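Local coordinates for protein endo-alpha-mannosidase (Bacteroides thetaiotaomicron, PDB 4ACY) that is a GH99 endo-alpha-mannosidase that probably cleaves internal alpha-mannosidic linkages, as in N-glycan processing, at residues A[82-86]-A[341-345]. Sequence-based numbering, arbitrary orientation. Where two conformers were deposited one is given.
Sequences LNDDI and SKKCD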
loop_
_atom_site.group_PDB
_atom_site.type_symbol
_atom_site.label_atom_id
_atom_site.label_comp_id
_atom_site.label_asym_id
_atom_site.label_seq_id
_atom_site.Cartn_x
_atom_site.Cartn_y
_atom_site.Cartn_z
ATOM N N LEU A 82 -24.738 3.114 -1.471
ATOM C CA LEU A 82 -25.818 4.108 -1.341
ATOM C C LEU A 82 -26.434 4.099 0.060
ATOM O O LEU A 82 -26.287 3.127 0.811
ATOM C CB LEU A 82 -26.893 3.868 -2.415
ATOM C CG LEU A 82 -26.406 3.704 -3.869
ATOM C CD1 LEU A 82 -27.513 3.180 -4.778
ATOM C CD2 LEU A 82 -25.791 4.977 -4.437
ATOM N N ASN A 83 -27.103 5.195 0.428
ATOM C CA ASN A 83 -27.737 5.333 1.750
ATOM C C ASN A 83 -26.768 5.110 2.899
ATOM O O ASN A 83 -27.140 4.519 3.911
ATOM C CB ASN A 83 -28.954 4.397 1.894
ATOM C CG ASN A 83 -29.916 4.522 0.742
ATOM O OD1 ASN A 83 -30.544 5.565 0.565
ATOM N ND2 ASN A 83 -30.028 3.469 -0.066
ATOM N N ASP A 84 -25.530 5.570 2.721
ATOM C CA ASP A 84 -24.459 5.453 3.720
ATOM C C ASP A 84 -24.082 3.990 4.040
ATOM O O ASP A 84 -23.468 3.717 5.063
ATOM C CB ASP A 84 -24.783 6.241 5.011
ATOM C CG ASP A 84 -25.058 7.739 4.754
ATOM O OD1 ASP A 84 -24.724 8.256 3.664
ATOM O OD2 ASP A 84 -25.626 8.394 5.654
ATOM N N ASP A 85 -24.451 3.075 3.144
ATOM C CA ASP A 85 -24.196 1.631 3.307
ATOM C C ASP A 85 -23.021 1.302 2.398
ATOM O O ASP A 85 -23.204 1.048 1.204
ATOM C CB ASP A 85 -25.452 0.844 2.901
ATOM C CG ASP A 85 -25.319 -0.679 3.101
ATOM O OD1 ASP A 85 -24.380 -1.154 3.773
ATOM O OD2 ASP A 85 -26.211 -1.400 2.598
ATOM N N ILE A 86 -21.819 1.356 2.960
ATOM C CA ILE A 86 -20.602 1.345 2.149
ATOM C C ILE A 86 -19.666 0.168 2.480
ATOM O O ILE A 86 -19.712 -0.394 3.577
ATOM C CB ILE A 86 -19.840 2.704 2.209
ATOM C CG1 ILE A 86 -19.280 2.978 3.609
ATOM C CG2 ILE A 86 -20.750 3.872 1.717
ATOM C CD1 ILE A 86 -18.264 4.136 3.624
ATOM N N SER A 341 -17.374 8.323 13.713
ATOM C CA SER A 341 -18.522 7.536 14.149
ATOM C C SER A 341 -19.650 7.699 13.132
ATOM O O SER A 341 -19.878 8.801 12.604
ATOM C CB SER A 341 -18.973 7.969 15.542
ATOM O OG SER A 341 -19.115 9.377 15.610
ATOM N N LYS A 342 -20.341 6.596 12.840
ATOM C CA LYS A 342 -21.401 6.584 11.838
ATOM C C LYS A 342 -22.266 5.347 12.015
ATOM O O LYS A 342 -21.753 4.260 12.307
ATOM C CB LYS A 342 -20.809 6.590 10.420
ATOM C CG LYS A 342 -21.817 6.813 9.279
ATOM C CD LYS A 342 -22.428 8.209 9.326
ATOM C CE LYS A 342 -22.847 8.683 7.941
ATOM N NZ LYS A 342 -23.102 10.152 7.929
ATOM N N LYS A 343 -23.577 5.549 11.862
ATOM C CA LYS A 343 -24.574 4.485 11.767
ATOM C C LYS A 343 -25.472 4.787 10.564
ATOM O O LYS A 343 -25.731 5.947 10.246
ATOM C CB LYS A 343 -25.421 4.423 13.041
ATOM N N CYS A 344 -25.920 3.747 9.875
ATOM C CA CYS A 344 -27.007 3.874 8.907
ATOM C C CYS A 344 -27.968 2.728 9.187
ATOM O O CYS A 344 -27.702 1.910 10.067
ATOM C CB CYS A 344 -26.480 3.819 7.476
ATOM S SG CYS A 344 -25.736 2.254 7.005
ATOM N N ASP A 345 -29.082 2.677 8.457
ATOM C CA ASP A 345 -30.076 1.615 8.635
ATOM C C ASP A 345 -29.443 0.234 8.498
ATOM O O ASP A 345 -29.756 -0.691 9.257
ATOM C CB ASP A 345 -31.216 1.768 7.616
ATOM C CG ASP A 345 -32.089 2.980 7.889
ATOM O OD1 ASP A 345 -32.165 3.405 9.066
ATOM O OD2 ASP A 345 -32.704 3.505 6.927
HETATM O O HOH W 1 -29.440 4.887 6.256
#
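Cys-344 packs its small side chain against the carbonyl groups of Asn-83 and Asp-84 and against CB of Asp-84, its own CB lying 3.8 Å from that carbon and 3.7 Å from the carbonyl O of Asn-83. The thiol reaches further along the turn: with chi1 at 65°, SG sits between its own backbone N and carbonyl carbon, and from there it comes within 3.3 Å of Asp-84 O and lies over CA of Asp-85. A slim, polarisable sulfur suits a place walled mostly by main chain. At the margin, Asp-84 also meets Lys-342, the two side chains crossing at about a right angle. In one of two modelled positions, the lysine chain leaves with CG anti to its backbone N (chi1 -170°) and bends at chi2, which carries CE to 3.6 Å from OD2 of Asp-84. There NZ stays 3.8 Å from the same oxygen, a long salt bridge that is doubtful as a fixed contact; a long, flexible lysine suits this partly exposed edge.

Residues 82-85 form a type I' beta turn, closed by Asp-85 N donating to Leu-82 O at 3.0 Å. Asn-83 and Asp-84 occupy its two central positions with positive phi, a conformation that asparagine and aspartate tolerate better than most residues. The turn belongs to the loop between strand 77-79 and helix 102-115, whereas 341-345 lies in the loop after 322-324, the last strand of the (beta/alpha)8 barrel; the contact thus joins two peripheral excursions of the TIM-barrel fold. Tyr-349 OH, further along the second loop, hydrogen-bonds to Asp-84 O and Ile-86 N. Asp-85 directs its carboxylate to Arg-289 in a salt bridge through OD1. Beside the cysteine, a water accepts from Asp-345 N at 3.1 Å and donates weakly to Asn-83 O, linking the two backbones.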